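Local coordinates for predicted HD superfamily hydrolase (uncultured Thermotogales bacterium, PDB 2PQ7), which is predicted to be a metal-dependent hydrolase of the HD superfamily and binds two iron(III) ions within an all-helical domain, at residues Ile35-Arg40 / Arg133-Gly138; Leu56-Ile61 / Ser122-Ile127. All coordinates share one frame; numbering follows the deposited sequence.

Contact 1 lies at the iron site: His37 of 35-40 binds one iron(III) ion, together with His66, Asp67 and Asp132, the H...HD...D set of HD domains, while a second iron(III) sits about 6 Å from the His37 side chain. Contact 2 lies farther out, with the side chain of Ile127 about 13 Å from a bound iron. The centres of the two contacts are 16 Å apart, and they do not touch, their nearest atoms being about 7 Å apart. Two helices lead from contact 2 toward the metal site. Helix 56-65 runs from contact 2 to His66, and helix 123-133 runs from Thr124 past Asp132 to the turn that holds Asp135 in contact 1.

Contact 1: residues Ile35-Arg40 / Arg133-Gly138; sequences ISHTFR and RLDAIG. With FE (Fe (III) ion), chain C.
The Asp135 carboxylate lies against the edge of the Arg40 guanidinium, the two planes only 22° apart, and also accepts a hydrogen bond from His37 ND1. Arg40 grips it side-on in a salt bridge: Arg40 NE donates to Asp135 OD1 at 2.8 Å, and Arg40 NH2 reaches Asp135 OD2 at 3.0 Å, each oxygen using its syn lone pair. A bend at chi3 (-57°) turns the guanidinium back over its own helix, where Arg40 NH1 reaches Ser36 OG at 2.9 Å. Asp135 OD2 takes its second donor, His37 ND1, at 2.8 Å. That bond is almost straight (177°) and lies in the ring plane, yet it meets OD2 from above the carboxylate plane. On the far side of the imidazole, His37 NE2 binds the iron(III) ion at 2.2 Å, and His66, Asp67 and Asp132 bind the same ion. Arg144 donates to the backbone O of Asp135, and Glu216 of the second subunit packs on Arg40. Asp135 is thus a second-shell residue: its bond to ND1, with the metal bond at NE2, probably fixes the rotation of the His37 ring, while Arg40 holds the carboxylate in place.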
loop_
_atom_site.group_PDB
_atom_site.type_symbol
_atom_site.label_atom_id
_atom_site.label_comp_id
_atom_site.label_asym_id
_atom_site.label_seq_id
_atom_site.Cartn_x
_atom_site.Cartn_y
_atom_site.Cartn_z
ATOM N N ILE A 35 -16.699 8.754 7.585
ATOM C CA ILE A 35 -17.021 9.807 6.669
ATOM C C ILE A 35 -16.126 9.910 5.439
ATOM O O ILE A 35 -16.572 10.329 4.357
ATOM C CB ILE A 35 -17.092 11.165 7.375
ATOM C CG1 ILE A 35 -17.832 12.157 6.499
ATOM C CG2 ILE A 35 -15.716 11.637 7.788
ATOM C CD1 ILE A 35 -18.116 13.434 7.141
ATOM N N SER A 36 -14.874 9.493 5.563
ATOM C CA SER A 36 -13.982 9.642 4.412
ATOM C C SER A 36 -14.461 8.762 3.255
ATOM O O SER A 36 -14.265 9.136 2.108
ATOM C CB SER A 36 -12.527 9.358 4.803
ATOM O OG SER A 36 -12.340 8.023 5.131
ATOM N N HIS A 37 -15.063 7.611 3.557
ATOM C CA HIS A 37 -15.699 6.797 2.525
ATOM C C HIS A 37 -16.721 7.638 1.702
ATOM O O HIS A 37 -16.702 7.668 0.464
ATOM C CB HIS A 37 -16.336 5.552 3.105
ATOM C CG HIS A 37 -17.332 4.908 2.205
ATOM N ND1 HIS A 37 -16.980 4.157 1.098
ATOM C CD2 HIS A 37 -18.687 4.977 2.203
ATOM C CE1 HIS A 37 -18.081 3.718 0.510
ATOM N NE2 HIS A 37 -19.131 4.203 1.161
ATOM N N THR A 38 -17.604 8.339 2.393
ATOM C CA THR A 38 -18.606 9.174 1.714
ATOM C C THR A 38 -17.972 10.201 0.797
ATOM O O THR A 38 -18.388 10.405 -0.334
ATOM C CB THR A 38 -19.537 9.845 2.755
ATOM O OG1 THR A 38 -20.396 8.818 3.286
ATOM C CG2 THR A 38 -20.366 10.823 2.124
ATOM N N PHE A 39 -16.896 10.830 1.263
ATOM C CA PHE A 39 -16.255 11.800 0.401
ATOM C C PHE A 39 -15.608 11.143 -0.808
ATOM O O PHE A 39 -15.701 11.667 -1.905
ATOM C CB PHE A 39 -15.220 12.595 1.177
ATOM C CG PHE A 39 -15.795 13.386 2.307
ATOM C CD1 PHE A 39 -17.010 14.036 2.169
ATOM C CD2 PHE A 39 -15.108 13.503 3.501
ATOM C CE1 PHE A 39 -17.550 14.771 3.208
ATOM C CE2 PHE A 39 -15.626 14.260 4.541
ATOM C CZ PHE A 39 -16.856 14.900 4.388
ATOM N N ARG A 40 -15.020 9.962 -0.636
ATOM C CA ARG A 40 -14.423 9.270 -1.790
ATOM C C ARG A 40 -15.503 8.830 -2.787
ATOM O O ARG A 40 -15.306 8.852 -4.001
ATOM C CB ARG A 40 -13.564 8.098 -1.316
ATOM C CG ARG A 40 -12.331 8.582 -0.531
ATOM C CD ARG A 40 -11.348 7.490 -0.314
ATOM N NE ARG A 40 -11.925 6.346 0.373
ATOM C CZ ARG A 40 -11.998 6.177 1.702
ATOM N NH1 ARG A 40 -11.499 7.038 2.557
ATOM N NH2 ARG A 40 -12.605 5.121 2.165
ATOM N N ARG A 133 -19.144 1.113 -4.872
ATOM C CA ARG A 133 -18.377 -0.133 -4.967
ATOM C C ARG A 133 -16.960 0.095 -5.420
ATOM O O ARG A 133 -16.057 -0.666 -5.018
ATOM C CB ARG A 133 -19.084 -1.167 -5.841
ATOM C CG ARG A 133 -20.421 -1.580 -5.303
ATOM C CD ARG A 133 -21.240 -2.441 -6.219
ATOM N NE ARG A 133 -20.523 -3.691 -6.491
ATOM C CZ ARG A 133 -19.856 -4.000 -7.610
ATOM N NH1 ARG A 133 -19.837 -3.216 -8.691
ATOM N NH2 ARG A 133 -19.233 -5.169 -7.660
ATOM N N LEU A 134 -16.692 1.177 -6.161
ATOM C CA LEU A 134 -15.318 1.454 -6.591
ATOM C C LEU A 134 -14.406 1.687 -5.372
ATOM O O LEU A 134 -13.194 1.538 -5.478
ATOM C CB LEU A 134 -15.234 2.723 -7.446
ATOM C CG LEU A 134 -15.499 2.591 -8.938
ATOM C CD1 LEU A 134 -15.619 3.986 -9.611
ATOM C CD2 LEU A 134 -14.326 1.754 -9.580
ATOM N N ASP A 135 -14.981 2.073 -4.241
ATOM C CA ASP A 135 -14.179 2.368 -3.049
ATOM C C ASP A 135 -13.529 1.134 -2.421
ATOM O O ASP A 135 -12.665 1.285 -1.565
ATOM C CB ASP A 135 -14.997 3.140 -2.010
ATOM C CG ASP A 135 -14.106 3.869 -1.013
ATOM O OD1 ASP A 135 -13.177 4.584 -1.452
ATOM O OD2 ASP A 135 -14.373 3.726 0.190
ATOM N N ALA A 136 -13.951 -0.071 -2.807
ATOM C CA ALA A 136 -13.347 -1.299 -2.329
ATOM C C ALA A 136 -11.981 -1.602 -2.984
ATOM O O ALA A 136 -11.260 -2.504 -2.534
ATOM C CB ALA A 136 -14.265 -2.430 -2.560
ATOM N N ILE A 137 -11.628 -0.876 -4.033
ATOM C CA ILE A 137 -10.370 -1.093 -4.731
ATOM C C ILE A 137 -9.557 0.148 -4.985
ATOM O O ILE A 137 -10.054 1.261 -5.044
ATOM C CB ILE A 137 -10.558 -1.837 -6.046
ATOM C CG1 ILE A 137 -11.511 -1.100 -6.975
ATOM C CG2 ILE A 137 -11.056 -3.247 -5.774
ATOM C CD1 ILE A 137 -11.816 -1.852 -8.259
ATOM N N GLY A 138 -8.249 -0.043 -5.148
ATOM C CA GLY A 138 -7.369 1.073 -5.397
ATOM C C GLY A 138 -6.328 1.259 -4.299
ATOM O O GLY A 138 -6.223 0.438 -3.377
HETATM FE FE FE C . -21.162 3.505 0.963
HETATM O O HOH W 1 -22.788 2.229 0.791
#

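Contact 2: residues Leu56-Ile61 / Ser122-Ile127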
loop_
_atom_site.group_PDB
_atom_site.type_symbol
_atom_site.label_atom_id
_atom_site.label_comp_id
_atom_site.label_asym_id
_atom_site.label_seq_id
_atom_site.Cartn_x
_atom_site.Cartn_y
_atom_site.Cartn_z
ATOM N N LEU A 56 -25.225 15.561 -12.643
ATOM C CA LEU A 56 -24.236 15.682 -11.591
ATOM C C LEU A 56 -24.845 16.009 -10.224
ATOM O O LEU A 56 -24.388 15.501 -9.201
ATOM C CB LEU A 56 -23.240 16.821 -11.964
ATOM C CG LEU A 56 -22.074 17.068 -11.038
ATOM C CD1 LEU A 56 -21.142 15.844 -11.056
ATOM C CD2 LEU A 56 -21.311 18.351 -11.452
ATOM N N GLN A 57 -25.843 16.904 -10.207
ATOM C CA GLN A 57 -26.471 17.322 -8.971
ATOM C C GLN A 57 -27.061 16.100 -8.233
ATOM O O GLN A 57 -26.840 15.943 -7.040
ATOM C CB GLN A 57 -27.537 18.398 -9.198
ATOM C CG GLN A 57 -26.955 19.697 -9.795
ATOM C CD GLN A 57 -27.928 20.846 -9.808
ATOM O OE1 GLN A 57 -29.067 20.731 -9.357
ATOM N NE2 GLN A 57 -27.459 22.002 -10.296
ATOM N N LYS A 58 -27.839 15.316 -8.970
ATOM C CA LYS A 58 -28.425 14.094 -8.380
ATOM C C LYS A 58 -27.343 13.114 -7.879
ATOM O O LYS A 58 -27.450 12.644 -6.788
ATOM C CB LYS A 58 -29.341 13.389 -9.394
ATOM C CG LYS A 58 -30.679 14.068 -9.675
ATOM C CD LYS A 58 -31.485 13.372 -10.816
ATOM C CE LYS A 58 -32.788 14.085 -11.115
ATOM N NZ LYS A 58 -33.455 13.549 -12.320
ATOM N N ALA A 59 -26.312 12.899 -8.684
ATOM C CA ALA A 59 -25.247 11.967 -8.364
ATOM C C ALA A 59 -24.467 12.353 -7.121
ATOM O O ALA A 59 -24.249 11.557 -6.233
ATOM C CB ALA A 59 -24.371 11.804 -9.568
ATOM N N ILE A 60 -24.086 13.634 -7.047
ATOM C CA ILE A 60 -23.350 14.146 -5.918
ATOM C C ILE A 60 -24.129 14.089 -4.615
ATOM O O ILE A 60 -23.600 13.657 -3.592
ATOM C CB ILE A 60 -22.954 15.625 -6.174
ATOM C CG1 ILE A 60 -21.885 15.666 -7.254
ATOM C CG2 ILE A 60 -22.479 16.331 -4.920
ATOM C CD1 ILE A 60 -20.562 14.928 -6.889
ATOM N N ILE A 61 -25.368 14.577 -4.681
ATOM C CA ILE A 61 -26.230 14.608 -3.505
ATOM C C ILE A 61 -26.537 13.180 -3.034
ATOM O O ILE A 61 -26.453 12.907 -1.837
ATOM C CB ILE A 61 -27.456 15.499 -3.714
ATOM C CG1 ILE A 61 -26.967 16.984 -3.818
ATOM C CG2 ILE A 61 -28.447 15.353 -2.595
ATOM C CD1 ILE A 61 -28.051 17.931 -4.179
ATOM N N SER A 122 -32.593 3.624 -11.691
ATOM C CA SER A 122 -32.349 4.920 -12.300
ATOM C C SER A 122 -30.878 5.110 -12.612
ATOM O O SER A 122 -30.008 4.414 -12.091
ATOM C CB SER A 122 -32.783 6.055 -11.383
ATOM O OG SER A 122 -31.958 6.167 -10.207
ATOM N N LEU A 123 -30.593 6.096 -13.435
ATOM C CA LEU A 123 -29.217 6.431 -13.760
ATOM C C LEU A 123 -28.502 6.855 -12.465
ATOM O O LEU A 123 -27.367 6.468 -12.215
ATOM C CB LEU A 123 -29.114 7.571 -14.761
ATOM C CG LEU A 123 -29.629 7.279 -16.177
ATOM C CD1 LEU A 123 -29.658 8.554 -17.008
ATOM C CD2 LEU A 123 -28.763 6.244 -16.833
ATOM N N THR A 124 -29.154 7.655 -11.638
ATOM C CA THR A 124 -28.539 8.093 -10.384
ATOM C C THR A 124 -28.229 6.878 -9.506
ATOM O O THR A 124 -27.144 6.801 -8.941
ATOM C CB THR A 124 -29.421 9.086 -9.627
ATOM O OG1 THR A 124 -29.673 10.236 -10.445
ATOM C CG2 THR A 124 -28.736 9.561 -8.346
ATOM N N GLY A 125 -29.132 5.892 -9.452
ATOM C CA GLY A 125 -28.870 4.740 -8.622
ATOM C C GLY A 125 -27.734 3.855 -9.120
ATOM O O GLY A 125 -26.969 3.353 -8.329
ATOM N N LYS A 126 -27.610 3.729 -10.427
ATOM C CA LYS A 126 -26.555 2.974 -11.041
ATOM C C LYS A 126 -25.210 3.646 -10.801
ATOM O O LYS A 126 -24.224 2.994 -10.442
ATOM C CB LYS A 126 -26.869 2.761 -12.514
ATOM C CG LYS A 126 -28.019 1.713 -12.671
ATOM C CD LYS A 126 -28.400 1.523 -14.140
ATOM C CE LYS A 126 -29.709 0.728 -14.299
ATOM N NZ LYS A 126 -30.299 0.871 -15.690
ATOM N N ILE A 127 -25.141 4.953 -11.020
ATOM C CA ILE A 127 -23.929 5.721 -10.775
ATOM C C ILE A 127 -23.542 5.637 -9.311
ATOM O O ILE A 127 -22.360 5.401 -8.990
ATOM C CB ILE A 127 -24.105 7.182 -11.191
ATOM C CG1 ILE A 127 -24.226 7.240 -12.721
ATOM C CG2 ILE A 127 -22.960 8.050 -10.670
ATOM C CD1 ILE A 127 -24.579 8.575 -13.253
#
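Thr124 meets Lys58 and the backbone beside it from the first turn of helix 123-133, a turn that begins at the N-cap Ser122, whose OG accepts from Gly125 N at 2.9 Å. The two branches of Thr124 do different work. Thr124 OG1 touches the base of the lysine chain, 3.3 Å from Lys58 CB, and CD of the same chain also passes it as the extended side chain runs outward at about a right angle to the threonine. With Thr124 CG2 anti to the backbone N, the methyl is turned onto the other helix, 3.7 Å from Lys58 O and 4.1 Å from Ala59 N. The polar ends converge on Glu104: Thr124 OG1 is hydrogen-bonded to its OE2, and Lys58 NZ forms a salt bridge with its OE1. A valine in place of Thr124 would probably leave Glu104 OE2 without its hydroxyl partner and the Lys58 chain without the oxygen it passes. One turn on, Ile127 brings CG2 to 4.2 Å from Ala59 CB, a purely apolar touch that extends the interface along the helix. The small Ala59 goes with a close backbone approach, its CA lying 5.5 Å from the CA of Thr124. The short helical segments cross at -46° with their axes 9.2 Å apart. Helix 35-52 closes one flank of this pair, Ala49 meeting Ala59 and Ile48 meeting Ile127, while helix 99-111 packs against the pair through Phe101 on Lys58 and Ala108 on Thr124.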